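Local coordinates for protein FMN-dependent NADH-azoreductase 1 (PDB 3U7I) that probably reduces quinones and cleaves the azo bond of aromatic azo compounds, using NADH as electron donor and one FMN per subunit of a homodimer, at residues D51-M56 against T82-E87; H105-P110 against T161-S166; M144-A149 against Y182-A187; I10-K15 against I47-D52; S86-Q91 against M117-I122. All coordinates share one frame; numbering follows the deposited sequence. Where two conformers were deposited one is given.

Contact 1: D51-M56 against T82-E87; sequences DDVVPM and TERMSE
The carbonyl oxygen of Val53 is gripped by two nitrogens of Arg84, which comes to it side-on: Arg84 NE stands 2.8 Å from Val53 O and Arg84 NH2 3.0 Å from Val53 O. In this flavodoxin-like fold these bonds tie the loop after strand 43-48 to helix 76-94. Val53 O lies close to the guanidinium plane, though the N-H of NE meets it at a bent 149°, as expected when two N-H groups share one acceptor. Arginine suits the place because its remaining nitrogen has separate work: Arg84 NH1 forms a salt bridge of 2.8 Å with Glu87 OE1, one helical turn on, and the two partners together fix the rotation of the flat group. The Arg84 chain leaves with CG anti to the backbone N (chi1 176°) and bends at chi2, and its methylenes cross the Pro55 ring at about a right angle. Proline offers a compact apolar surface here, with Pro55 CG 3.7 Å from Arg84 CG. Pro55 CB also packs against CG of Met85, a selenomethionine. Beyond the guanidinium, a water accepts from Arg84 NH2 and donates weakly to Asp52 OD2, whose stronger partner is the backbone N of Asn48.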
# COMPACT_ATOMS: atom_id res chain seq x y z
N ASP C 51 15.35 5.49 -3.66
CA ASP C 51 16.79 5.73 -3.63
C ASP C 51 17.25 6.21 -2.25
O ASP C 51 18.25 5.72 -1.72
CB ASP C 51 17.18 6.76 -4.70
CG ASP C 51 18.68 6.81 -4.94
OD1 ASP C 51 19.28 5.76 -5.25
OD2 ASP C 51 19.25 7.92 -4.79
N ASP C 52 16.53 7.17 -1.68
CA ASP C 52 16.84 7.64 -0.33
C ASP C 52 16.45 6.56 0.68
O ASP C 52 15.71 5.63 0.34
CB ASP C 52 16.12 8.95 -0.01
CG ASP C 52 16.51 10.08 -0.94
OD1 ASP C 52 17.66 10.09 -1.43
OD2 ASP C 52 15.66 10.96 -1.18
N VAL C 53 16.95 6.68 1.91
CA VAL C 53 16.58 5.75 2.97
C VAL C 53 15.23 6.15 3.55
O VAL C 53 15.09 7.23 4.12
CB VAL C 53 17.65 5.69 4.08
CG1 VAL C 53 17.27 4.66 5.13
CG2 VAL C 53 19.01 5.37 3.49
N VAL C 54 14.24 5.29 3.36
CA VAL C 54 12.91 5.49 3.94
C VAL C 54 12.61 4.27 4.79
O VAL C 54 12.21 3.23 4.26
CB VAL C 54 11.82 5.67 2.86
CG1 VAL C 54 10.45 5.83 3.50
CG2 VAL C 54 12.15 6.86 1.94
N PRO C 55 12.86 4.38 6.11
CA PRO C 55 12.71 3.24 7.02
C PRO C 55 11.33 2.57 6.96
O PRO C 55 10.29 3.22 6.98
CB PRO C 55 12.97 3.85 8.40
CG PRO C 55 13.91 4.99 8.12
CD PRO C 55 13.42 5.56 6.80
N MSE C 56 11.36 1.26 6.87
CA MSE C 56 10.17 0.44 6.92
C MSE C 56 9.86 0.10 8.38
O MSE C 56 10.79 -0.13 9.16
CB MSE C 56 10.46 -0.85 6.15
CG MSE C 56 9.37 -1.84 6.16
SE MSE C 56 10.04 -3.45 5.34
CE MSE C 56 11.16 -4.11 6.80
N THR C 82 15.29 5.57 14.13
CA THR C 82 14.35 6.61 14.57
C THR C 82 14.81 8.05 14.28
O THR C 82 13.99 8.95 14.05
CB THR C 82 13.96 6.48 16.08
OG1 THR C 82 15.14 6.43 16.90
CG2 THR C 82 13.12 5.22 16.32
N GLU C 83 16.12 8.27 14.28
CA GLU C 83 16.69 9.56 13.90
C GLU C 83 16.38 9.88 12.43
O GLU C 83 16.03 11.01 12.09
CB GLU C 83 18.19 9.60 14.16
CG GLU C 83 18.55 9.89 15.61
CD GLU C 83 19.99 9.54 15.97
OE1 GLU C 83 20.82 9.39 15.04
OE2 GLU C 83 20.29 9.41 17.18
N ARG C 84 16.50 8.87 11.57
CA ARG C 84 16.16 9.02 10.16
C ARG C 84 14.64 9.22 9.95
O ARG C 84 14.22 10.04 9.12
CB ARG C 84 16.68 7.82 9.35
CG ARG C 84 16.30 7.83 7.88
CD ARG C 84 16.76 9.11 7.18
NE ARG C 84 16.29 9.12 5.80
CZ ARG C 84 16.11 10.22 5.07
NH1 ARG C 84 16.35 11.42 5.59
NH2 ARG C 84 15.67 10.12 3.82
N MSE C 85 13.81 8.47 10.68
CA MSE C 85 12.36 8.67 10.62
C MSE C 85 12.00 10.08 11.07
O MSE C 85 11.12 10.73 10.49
CB MSE C 85 11.63 7.62 11.45
CG MSE C 85 11.87 6.21 10.97
SE MSE C 85 10.83 4.89 11.94
CE MSE C 85 9.26 4.78 10.76
N SER C 86 12.69 10.57 12.10
CA SER C 86 12.50 11.94 12.55
C SER C 86 12.87 12.99 11.49
O SER C 86 12.14 13.98 11.31
CB SER C 86 13.26 12.20 13.84
OG SER C 86 13.07 13.55 14.24
N GLU C 87 13.99 12.77 10.80
CA GLU C 87 14.40 13.62 9.67
C GLU C 87 13.30 13.70 8.63
O GLU C 87 12.92 14.78 8.20
CB GLU C 87 15.65 13.07 8.97
CG GLU C 87 16.95 13.27 9.69
CD GLU C 87 18.13 12.66 8.94
OE1 GLU C 87 17.91 12.10 7.83
OE2 GLU C 87 19.27 12.74 9.44
O HOH W 1 15.96 12.39 1.45

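Contact 2: H105-P110 against T161-S166; sequences HNFNIP and TDVEYS
Phe107 and Val163 make the main apolar contact, their side chains set at a slant to one another. Val163 CG2 lies 3.5 Å from Phe107 CD1, coming obliquely to the ring. This methyl sits between its own backbone N and carbonyl carbon, while CG1 is anti to the carbonyl carbon (chi1 -59°). Valine's short branched side chain places a methyl against the ring, which also meets Trp159 edge-to-face. Ile109 CG2 packs on the backbone, 3.8 Å from Ser166 CA; serine's small side chain is compatible with the close backbones, Asn108 CA and Ser166 CA being 4.1 Å apart.

Polar contact across the segments is slight. Tyr165 N gives a weak hydrogen bond of 3.3 Å to Phe107 O, and Tyr165 CB crowds the same oxygen at 3.2 Å. Within the loop, Asn108 OD1 accepts from Ile109 N at 2.9 Å, in the plane of the amide carbonyl, and it also bonds Asn108 ND2 of the second subunit. Ser166 OG turns to Gln148 OE1.

Phe107 has positive phi, as a type I' turn from His105 to Asn108 requires. The turn belongs to the loop following strand 97-103, at the carboxyl ends of the parallel strands, where flavodoxin-like folds hold their flavin.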
# COMPACT_ATOMS: atom_id res chain seq x y z
N HIS C 105 0.55 0.79 -9.99
CA HIS C 105 0.67 -0.63 -10.26
C HIS C 105 -0.15 -1.41 -9.25
O HIS C 105 -0.00 -1.21 -8.04
CB HIS C 105 2.13 -1.10 -10.22
CG HIS C 105 2.33 -2.46 -10.81
ND1 HIS C 105 1.81 -2.84 -12.03
CD2 HIS C 105 3.00 -3.55 -10.34
CE1 HIS C 105 2.14 -4.09 -12.29
NE2 HIS C 105 2.87 -4.54 -11.28
N ASN C 106 -1.02 -2.28 -9.75
CA ASN C 106 -1.85 -3.12 -8.89
C ASN C 106 -2.76 -2.33 -7.92
O ASN C 106 -2.97 -2.75 -6.78
CB ASN C 106 -0.99 -4.16 -8.19
CG ASN C 106 -0.33 -5.10 -9.18
OD1 ASN C 106 -0.92 -5.43 -10.21
ND2 ASN C 106 0.89 -5.52 -8.89
N PHE C 107 -3.26 -1.20 -8.41
CA PHE C 107 -4.39 -0.47 -7.82
C PHE C 107 -4.17 0.08 -6.42
O PHE C 107 -5.14 0.28 -5.69
CB PHE C 107 -5.66 -1.33 -7.85
CG PHE C 107 -5.98 -1.88 -9.21
CD1 PHE C 107 -6.63 -1.09 -10.15
CD2 PHE C 107 -5.63 -3.17 -9.55
CE1 PHE C 107 -6.93 -1.59 -11.41
CE2 PHE C 107 -5.92 -3.68 -10.80
CZ PHE C 107 -6.57 -2.90 -11.73
N ASN C 108 -2.91 0.31 -6.04
CA ASN C 108 -2.60 0.88 -4.72
C ASN C 108 -1.31 1.67 -4.81
O ASN C 108 -0.61 1.61 -5.82
CB ASN C 108 -2.47 -0.21 -3.65
CG ASN C 108 -3.00 0.22 -2.28
OD1 ASN C 108 -2.91 1.40 -1.88
ND2 ASN C 108 -3.54 -0.75 -1.53
N ILE C 109 -0.99 2.41 -3.75
CA ILE C 109 0.26 3.15 -3.70
C ILE C 109 1.45 2.19 -3.71
O ILE C 109 1.35 1.06 -3.20
CB ILE C 109 0.32 4.07 -2.46
CG1 ILE C 109 0.30 3.24 -1.16
CG2 ILE C 109 -0.83 5.08 -2.50
CD1 ILE C 109 0.51 4.06 0.10
N PRO C 110 2.59 2.61 -4.30
CA PRO C 110 3.81 1.82 -4.24
C PRO C 110 4.17 1.45 -2.80
O PRO C 110 3.96 2.25 -1.88
CB PRO C 110 4.87 2.76 -4.83
CG PRO C 110 4.11 3.60 -5.78
CD PRO C 110 2.77 3.83 -5.12
N THR C 161 -12.63 3.06 -11.49
CA THR C 161 -12.83 4.20 -10.60
C THR C 161 -12.98 3.72 -9.16
O THR C 161 -12.46 4.33 -8.24
CB THR C 161 -14.08 5.00 -10.98
OG1 THR C 161 -14.11 5.21 -12.39
CG2 THR C 161 -14.09 6.34 -10.25
N ASP C 162 -13.69 2.61 -8.99
CA ASP C 162 -13.96 2.07 -7.66
C ASP C 162 -12.73 1.44 -7.00
O ASP C 162 -12.61 1.45 -5.78
CB ASP C 162 -15.11 1.06 -7.72
CG ASP C 162 -16.40 1.68 -8.20
OD1 ASP C 162 -16.57 2.91 -8.01
OD2 ASP C 162 -17.25 0.96 -8.78
N VAL C 163 -11.79 0.92 -7.81
CA VAL C 163 -10.59 0.26 -7.27
C VAL C 163 -9.32 1.10 -7.38
O VAL C 163 -8.21 0.58 -7.23
CB VAL C 163 -10.36 -1.14 -7.90
CG1 VAL C 163 -11.56 -2.02 -7.63
CG2 VAL C 163 -10.08 -1.04 -9.39
N GLU C 164 -9.48 2.39 -7.61
CA GLU C 164 -8.34 3.30 -7.67
C GLU C 164 -7.95 3.66 -6.24
O GLU C 164 -8.13 4.79 -5.79
CB GLU C 164 -8.69 4.57 -8.46
CG GLU C 164 -7.47 5.41 -8.84
CD GLU C 164 -7.84 6.78 -9.37
OE1 GLU C 164 -9.02 7.17 -9.23
OE2 GLU C 164 -6.95 7.45 -9.94
N TYR C 165 -7.40 2.68 -5.53
CA TYR C 165 -7.11 2.87 -4.11
C TYR C 165 -5.88 3.72 -3.83
O TYR C 165 -5.76 4.29 -2.76
CB TYR C 165 -7.03 1.53 -3.37
CG TYR C 165 -8.38 0.87 -3.28
CD1 TYR C 165 -9.42 1.48 -2.58
CD2 TYR C 165 -8.64 -0.34 -3.93
CE1 TYR C 165 -10.67 0.90 -2.50
CE2 TYR C 165 -9.89 -0.92 -3.86
CZ TYR C 165 -10.89 -0.30 -3.14
OH TYR C 165 -12.14 -0.88 -3.06
N SER C 166 -4.98 3.82 -4.81
CA SER C 166 -3.90 4.79 -4.72
C SER C 166 -4.48 6.18 -4.39
O SER C 166 -4.19 6.75 -3.33
CB SER C 166 -3.11 4.84 -6.03
OG SER C 166 -3.96 5.14 -7.14

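Contact 3: M144-A149 against Y182-A187; sequences MLVIQA and YQIVRA
Strands 144-149 and 182-187 run parallel in register, 4.6 Å apart at closest approach and with their directions 15° apart, joined by five backbone hydrogen bonds. The ladder zigzags as parallel strands must: Val146 both donates, N to Gln183 O at 2.8 Å, and accepts, O from Val185 N at 2.8 Å. Near the carboxyl ends Gln148 N meets Val185 O almost straight, with 176° at the hydrogen.

On the face of Val146 and Tyr182, the ring lies beside the chain of Met144, a selenomethionine, in one of its two conformers. Val146 crosses the ring at a slant, its CG2 3.7 Å from Tyr182 CE1, and its other methyl, CG1, reaches Ile184 CD1 at 3.9 Å. Beta-branched residues suit this extended backbone. Farther along, Gln148 pairs OE1 with Ser166 OG and gives NE2 to Glu164, which also forms a salt bridge with Arg186 NE. On the other face Leu145 CD1 lies 3.7 Å from Gln183 CG, so the methylenes of a polar residue serve as packing surface.

Helix 165-177 covers the Tyr182 face; helices 22-37 and 195-214 cover the Leu145 face. Strand 97-103 continues the sheet beyond Met144-Ala149, and 181-187 is its outermost strand within the chain.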
# COMPACT_ATOMS: atom_id res chain seq x y z
N MSE C 144 -1.64 19.84 -1.93
CA MSE C 144 -1.10 18.58 -2.44
C MSE C 144 -1.49 18.38 -3.90
O MSE C 144 -2.65 18.57 -4.28
CB MSE C 144 -1.58 17.40 -1.58
CG MSE C 144 -1.43 16.03 -2.26
SE MSE C 144 0.39 15.28 -2.37
CE MSE C 144 0.75 15.04 -0.46
N LEU C 145 -0.51 17.99 -4.70
CA LEU C 145 -0.72 17.61 -6.09
C LEU C 145 -0.18 16.21 -6.29
O LEU C 145 0.96 15.92 -5.93
CB LEU C 145 -0.02 18.58 -7.04
CG LEU C 145 -0.09 18.23 -8.53
CD1 LEU C 145 -1.50 18.46 -9.09
CD2 LEU C 145 0.94 19.03 -9.32
N VAL C 146 -1.00 15.33 -6.85
CA VAL C 146 -0.56 13.97 -7.15
C VAL C 146 -0.44 13.80 -8.66
O VAL C 146 -1.36 14.15 -9.40
CB VAL C 146 -1.54 12.93 -6.58
CG1 VAL C 146 -1.13 11.52 -6.99
CG2 VAL C 146 -1.63 13.04 -5.07
N ILE C 147 0.71 13.31 -9.12
CA ILE C 147 0.91 13.03 -10.54
C ILE C 147 0.96 11.52 -10.72
O ILE C 147 1.95 10.87 -10.36
CB ILE C 147 2.22 13.68 -11.07
CG1 ILE C 147 2.08 15.21 -11.06
CG2 ILE C 147 2.53 13.18 -12.48
CD1 ILE C 147 3.37 15.94 -11.38
N GLN C 148 -0.08 10.96 -11.32
CA GLN C 148 -0.20 9.50 -11.46
C GLN C 148 -0.30 9.02 -12.90
O GLN C 148 -1.20 9.45 -13.63
CB GLN C 148 -1.43 9.00 -10.67
CG GLN C 148 -1.74 7.50 -10.82
CD GLN C 148 -2.97 7.09 -10.01
OE1 GLN C 148 -2.86 6.72 -8.83
NE2 GLN C 148 -4.15 7.15 -10.63
N ALA C 149 0.61 8.14 -13.30
CA ALA C 149 0.56 7.51 -14.62
C ALA C 149 -0.01 6.12 -14.47
O ALA C 149 0.39 5.39 -13.56
CB ALA C 149 1.95 7.43 -15.24
N TYR C 182 -6.44 19.41 -2.56
CA TYR C 182 -5.90 18.22 -3.22
C TYR C 182 -6.28 18.20 -4.70
O TYR C 182 -7.43 18.46 -5.06
CB TYR C 182 -6.45 16.97 -2.52
CG TYR C 182 -6.06 15.64 -3.14
CD1 TYR C 182 -5.08 14.86 -2.56
CD2 TYR C 182 -6.69 15.17 -4.28
CE1 TYR C 182 -4.73 13.64 -3.10
CE2 TYR C 182 -6.34 13.95 -4.83
CZ TYR C 182 -5.35 13.18 -4.23
OH TYR C 182 -4.98 11.95 -4.76
N GLN C 183 -5.30 17.91 -5.55
CA GLN C 183 -5.56 17.67 -6.96
C GLN C 183 -4.77 16.46 -7.40
O GLN C 183 -3.62 16.28 -7.00
CB GLN C 183 -5.16 18.87 -7.82
CG GLN C 183 -5.18 18.54 -9.31
CD GLN C 183 -4.98 19.75 -10.19
OE1 GLN C 183 -4.49 20.79 -9.74
NE2 GLN C 183 -5.38 19.64 -11.45
N ILE C 184 -5.39 15.63 -8.22
CA ILE C 184 -4.66 14.58 -8.91
C ILE C 184 -4.71 14.78 -10.43
O ILE C 184 -5.77 15.01 -11.02
CB ILE C 184 -5.15 13.16 -8.51
CG1 ILE C 184 -4.37 12.11 -9.30
CG2 ILE C 184 -6.66 13.03 -8.71
CD1 ILE C 184 -4.49 10.71 -8.76
N VAL C 185 -3.53 14.73 -11.05
CA VAL C 185 -3.44 14.71 -12.50
C VAL C 185 -3.22 13.25 -12.93
O VAL C 185 -2.25 12.61 -12.52
CB VAL C 185 -2.32 15.62 -13.00
CG1 VAL C 185 -2.15 15.47 -14.52
CG2 VAL C 185 -2.62 17.09 -12.62
N ARG C 186 -4.14 12.73 -13.74
CA ARG C 186 -4.08 11.35 -14.20
C ARG C 186 -3.57 11.26 -15.63
O ARG C 186 -4.31 11.49 -16.59
CB ARG C 186 -5.46 10.69 -14.10
CG ARG C 186 -6.01 10.56 -12.69
CD ARG C 186 -7.31 9.76 -12.67
NE ARG C 186 -7.84 9.62 -11.32
CZ ARG C 186 -8.49 10.59 -10.68
NH1 ARG C 186 -8.69 11.76 -11.26
NH2 ARG C 186 -8.94 10.37 -9.45
N ALA C 187 -2.29 10.90 -15.77
CA ALA C 187 -1.74 10.59 -17.08
C ALA C 187 -2.14 9.15 -17.37
O ALA C 187 -1.30 8.24 -17.37
CB ALA C 187 -0.24 10.74 -17.07

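Contact 4: I10-K15 against I47-D52; sequences INAHPK and INLYDD
Ile10 and Leu49 pack in the dense part of this contact, Ile10 CG2 lying 3.8 Å from Leu49 CD1. The same leucine methyl touches Ala12 CB, a small group that leaves room for the leucine, while Ile10 lies side by side with Ile47, pointing the same way. Branched aliphatic side chains suit this face, which helix 111-120 covers through Tyr116. Two backbone bonds zip the parallel strands here: Asn11 N to Ile47 O at 3.0 Å, and Leu49 N to Asn11 O at 3.0 Å.

The face of Asn11 and Asn48 is polar. Asn11 ND2 donates to Asn48 OD1 at 3.2 Å, from above the carbonyl plane, the two amides being nearly perpendicular (86°). Each has a further partner, Asn11 ND2 in Val16 O and Asn48 OD1 in Gln46 NE2. Asn11 OD1 accepts from His13 N, an Asx turn that bends the chain as the strand ends.

Beyond the strands direct backbone bonding gives way to a water, which donates to Asn11 O and His13 O and accepts from Tyr50 N. The Tyr50 ring, turned with CG anti to the carbonyl carbon (chi1 -76°), lies against Pro14. Pro14 CA sits over one face, offset toward the rim, in a CH-pi contact 3.9 Å from the centroid, and the compact apolar proline ring lies alongside, its CG near Tyr50 CZ. Ala12 O, 3.3 Å from Tyr50 CE1, is buried with no polar partner in the model. Ile57 of the second subunit packs on Pro14 and Tyr50.

These are the carboxyl ends of the two strands of the beta-alpha-beta unit 6-11, 22-37, 43-48; His13 lies beside Ser23, a predicted FMN-binding residue, as expected for the flavodoxin-like cofactor site.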
# COMPACT_ATOMS: atom_id res chain seq x y z
N ILE C 10 7.75 14.35 -3.43
CA ILE C 10 7.78 12.96 -2.97
C ILE C 10 7.70 12.05 -4.19
O ILE C 10 6.61 11.81 -4.73
CB ILE C 10 6.64 12.65 -1.99
CG1 ILE C 10 6.67 13.61 -0.80
CG2 ILE C 10 6.70 11.19 -1.54
CD1 ILE C 10 5.30 13.89 -0.20
N ASN C 11 8.86 11.57 -4.62
CA ASN C 11 8.96 10.76 -5.83
C ASN C 11 8.83 9.26 -5.51
O ASN C 11 9.76 8.65 -4.97
CB ASN C 11 10.28 11.06 -6.53
CG ASN C 11 10.50 10.21 -7.77
OD1 ASN C 11 9.63 9.43 -8.17
ND2 ASN C 11 11.66 10.38 -8.40
N ALA C 12 7.68 8.68 -5.84
CA ALA C 12 7.42 7.27 -5.51
C ALA C 12 7.69 6.30 -6.68
O ALA C 12 7.20 5.16 -6.68
CB ALA C 12 6.00 7.11 -4.98
N HIS C 13 8.46 6.74 -7.67
CA HIS C 13 8.75 5.92 -8.83
C HIS C 13 10.00 5.06 -8.63
O HIS C 13 11.06 5.59 -8.35
CB HIS C 13 8.92 6.79 -10.08
CG HIS C 13 8.60 6.07 -11.36
ND1 HIS C 13 9.25 4.92 -11.75
CD2 HIS C 13 7.68 6.33 -12.32
CE1 HIS C 13 8.75 4.50 -12.90
NE2 HIS C 13 7.80 5.34 -13.26
N PRO C 14 9.87 3.73 -8.77
CA PRO C 14 11.02 2.84 -8.62
C PRO C 14 12.22 3.20 -9.52
O PRO C 14 13.36 2.88 -9.18
CB PRO C 14 10.45 1.47 -9.01
CG PRO C 14 8.99 1.56 -8.65
CD PRO C 14 8.60 3.00 -8.95
N LYS C 15 11.98 3.84 -10.66
CA LYS C 15 13.07 4.20 -11.56
C LYS C 15 13.67 5.57 -11.23
O LYS C 15 14.58 6.04 -11.92
CB LYS C 15 12.61 4.17 -13.02
CG LYS C 15 12.27 2.79 -13.55
CD LYS C 15 12.28 2.83 -15.05
CE LYS C 15 11.84 1.52 -15.64
NZ LYS C 15 12.21 1.45 -17.08
N ILE C 47 12.46 14.06 -2.00
CA ILE C 47 12.85 12.78 -1.43
C ILE C 47 12.52 11.69 -2.44
O ILE C 47 11.42 11.64 -2.98
CB ILE C 47 12.17 12.51 -0.05
CG1 ILE C 47 12.62 11.17 0.54
CG2 ILE C 47 10.65 12.58 -0.15
CD1 ILE C 47 12.06 10.91 1.94
N ASN C 48 13.50 10.84 -2.72
CA ASN C 48 13.32 9.76 -3.67
C ASN C 48 13.09 8.47 -2.91
O ASN C 48 14.03 7.93 -2.31
CB ASN C 48 14.55 9.64 -4.58
CG ASN C 48 14.66 10.80 -5.56
OD1 ASN C 48 13.67 11.30 -6.08
ND2 ASN C 48 15.89 11.22 -5.82
N LEU C 49 11.85 7.98 -2.92
CA LEU C 49 11.46 6.86 -2.07
C LEU C 49 12.14 5.55 -2.45
O LEU C 49 12.23 4.64 -1.62
CB LEU C 49 9.94 6.67 -2.07
CG LEU C 49 9.11 7.89 -1.66
CD1 LEU C 49 7.63 7.53 -1.50
CD2 LEU C 49 9.66 8.49 -0.38
N TYR C 50 12.65 5.44 -3.68
CA TYR C 50 13.32 4.22 -4.11
C TYR C 50 14.84 4.40 -4.24
O TYR C 50 15.53 3.57 -4.83
CB TYR C 50 12.70 3.69 -5.41
CG TYR C 50 11.37 3.02 -5.16
CD1 TYR C 50 10.20 3.76 -5.02
CD2 TYR C 50 11.30 1.64 -5.02
CE1 TYR C 50 8.98 3.13 -4.77
CE2 TYR C 50 10.12 1.01 -4.76
CZ TYR C 50 8.96 1.74 -4.64
OH TYR C 50 7.79 1.06 -4.37
N ASP C 51 15.35 5.49 -3.66
CA ASP C 51 16.79 5.73 -3.63
C ASP C 51 17.25 6.21 -2.25
O ASP C 51 18.25 5.72 -1.72
CB ASP C 51 17.18 6.76 -4.70
CG ASP C 51 18.68 6.81 -4.94
OD1 ASP C 51 19.28 5.76 -5.25
OD2 ASP C 51 19.25 7.92 -4.79
N ASP C 52 16.53 7.17 -1.68
CA ASP C 52 16.84 7.64 -0.33
C ASP C 52 16.45 6.56 0.68
O ASP C 52 15.71 5.63 0.34
CB ASP C 52 16.12 8.95 -0.01
CG ASP C 52 16.51 10.08 -0.94
OD1 ASP C 52 17.66 10.09 -1.43
OD2 ASP C 52 15.66 10.96 -1.18
O HOH W 2 11.88 7.06 -6.02

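Contact 5: S86-Q91 against M117-I122; sequences SEILQQ and MDNIMI
Helices 76-94 and 111-120 meet on one side of the parallel sheet, and the contact joins the second half of the first to the carboxyl end of the second. Ile88 reaches across with two branches: its CG2 lies 3.7 Å from Asn119 CB, and its CD1 lies 3.6 Å from Asn119 OD1. Ile88 CG2 also meets Ile120 CG2 at 4.1 Å, the two side chains crossing at about a right angle. Isoleucine suits this place because its two branches can touch different neighbours at once. In this flavodoxin-like alpha/beta fold both helices pack on the same face of the sheet, Ile88 and Tyr116 both touching Ile47.

Asn119 is the polar exception. Its ND2 bonds Asp115 O, one turn back, and Pro55 O in the loop before helix 59-68, whereas OD1 is buried with no polar partner in the model. Leu89, with CG anti to the backbone N (chi1 170°), spreads its methyls over the place where the helix ends. Leu89 CD1 lies 3.7 Å from Ile120 O, an oxygen that accepts from Thr126 OG1. The other methyl, Leu89 CD2, crosses Ile122 at a slant, 4.0 Å from Ile122 CG1; Met121 has already left helical geometry, and the CB of Ile122, just beyond it, points toward helix 76-94.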
# COMPACT_ATOMS: atom_id res chain seq x y z
N SER C 86 12.69 10.57 12.10
CA SER C 86 12.50 11.94 12.55
C SER C 86 12.87 12.99 11.49
O SER C 86 12.14 13.98 11.31
CB SER C 86 13.26 12.20 13.84
OG SER C 86 13.07 13.55 14.24
N GLU C 87 13.99 12.77 10.80
CA GLU C 87 14.40 13.62 9.67
C GLU C 87 13.30 13.70 8.63
O GLU C 87 12.92 14.78 8.20
CB GLU C 87 15.65 13.07 8.97
CG GLU C 87 16.95 13.27 9.69
CD GLU C 87 18.13 12.66 8.94
OE1 GLU C 87 17.91 12.10 7.83
OE2 GLU C 87 19.27 12.74 9.44
N ILE C 88 12.81 12.53 8.20
CA ILE C 88 11.76 12.46 7.18
C ILE C 88 10.46 13.18 7.61
O ILE C 88 9.84 13.87 6.80
CB ILE C 88 11.44 10.99 6.81
CG1 ILE C 88 12.60 10.38 6.01
CG2 ILE C 88 10.15 10.93 6.00
CD1 ILE C 88 12.46 8.89 5.77
N LEU C 89 10.06 13.00 8.87
CA LEU C 89 8.87 13.65 9.41
C LEU C 89 9.03 15.16 9.47
O LEU C 89 8.12 15.90 9.09
CB LEU C 89 8.57 13.12 10.81
CG LEU C 89 7.50 13.85 11.63
CD1 LEU C 89 6.13 13.78 10.95
CD2 LEU C 89 7.44 13.28 13.03
N GLN C 90 10.18 15.62 9.95
CA GLN C 90 10.40 17.06 10.09
C GLN C 90 10.51 17.75 8.72
O GLN C 90 10.08 18.90 8.57
CB GLN C 90 11.59 17.36 11.01
CG GLN C 90 11.35 16.90 12.44
CD GLN C 90 10.08 17.49 13.07
OE1 GLN C 90 9.83 18.70 12.94
NE2 GLN C 90 9.30 16.66 13.75
N GLN C 91 11.05 17.05 7.73
CA GLN C 91 11.04 17.55 6.35
C GLN C 91 9.60 17.69 5.82
O GLN C 91 9.23 18.72 5.25
CB GLN C 91 11.89 16.65 5.44
CG GLN C 91 11.82 17.01 3.95
CD GLN C 91 12.61 16.06 3.06
OE1 GLN C 91 12.43 14.83 3.11
NE2 GLN C 91 13.50 16.62 2.24
N MSE C 117 4.36 6.91 4.24
CA MSE C 117 3.21 7.27 5.06
C MSE C 117 3.48 6.87 6.50
O MSE C 117 3.09 7.58 7.43
CB MSE C 117 1.91 6.60 4.56
CG MSE C 117 1.49 6.97 3.13
SE MSE C 117 1.26 8.88 2.86
CE MSE C 117 -0.09 9.19 4.25
N ASP C 118 4.16 5.75 6.69
CA ASP C 118 4.46 5.25 8.04
C ASP C 118 5.47 6.14 8.80
O ASP C 118 5.55 6.09 10.03
CB ASP C 118 4.94 3.78 8.00
CG ASP C 118 3.85 2.81 7.58
OD1 ASP C 118 2.64 3.16 7.68
OD2 ASP C 118 4.20 1.68 7.14
N ASN C 119 6.23 6.94 8.05
CA ASN C 119 7.19 7.90 8.61
C ASN C 119 6.55 9.24 8.99
O ASN C 119 6.99 9.90 9.94
CB ASN C 119 8.32 8.16 7.62
CG ASN C 119 9.39 7.08 7.65
OD1 ASN C 119 10.44 7.27 8.26
ND2 ASN C 119 9.14 5.96 6.97
N ILE C 120 5.51 9.64 8.26
CA ILE C 120 4.92 10.97 8.42
C ILE C 120 3.59 11.00 9.18
O ILE C 120 3.17 12.07 9.64
CB ILE C 120 4.76 11.68 7.07
CG1 ILE C 120 3.70 10.97 6.22
CG2 ILE C 120 6.11 11.77 6.34
CD1 ILE C 120 3.20 11.79 5.08
N MSE C 121 2.91 9.86 9.31
CA MSE C 121 1.70 9.83 10.14
C MSE C 121 2.05 9.44 11.57
O MSE C 121 2.09 8.24 11.91
CB MSE C 121 0.63 8.89 9.57
CG MSE C 121 -0.00 9.42 8.30
SE MSE C 121 -1.31 8.21 7.62
CE MSE C 121 -2.59 8.30 9.10
N ILE C 122 2.32 10.46 12.39
CA ILE C 122 2.87 10.28 13.73
C ILE C 122 2.03 11.06 14.74
O ILE C 122 1.77 12.25 14.54
CB ILE C 122 4.35 10.77 13.79
CG1 ILE C 122 5.21 10.02 12.77
CG2 ILE C 122 4.94 10.63 15.19
CD1 ILE C 122 5.33 8.55 13.06

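In the fold
Contacts 3 and 4 belong to the same five-stranded sheet: contact 3 is a full parallel ladder at one edge, whereas contact 4 pairs strands only briefly before loops, a water and a tyrosine take over. Contacts 1 and 5 share helix 76-94 and touch through Asn119 and Pro55, yet contact 1 is partly exposed and led by an arginine, while contact 5 is buried and mostly apolar, with Asn119 as its polar member. Contact 2 is also buried, but joins loops and helix ends at the dimer interface. It meets contact 3 through Glu164 with Arg186 and Ser166 with Gln148. Contacts 3 and 4 come nearest to the predicted FMN site, and contacts 1 and 5 lie away from it.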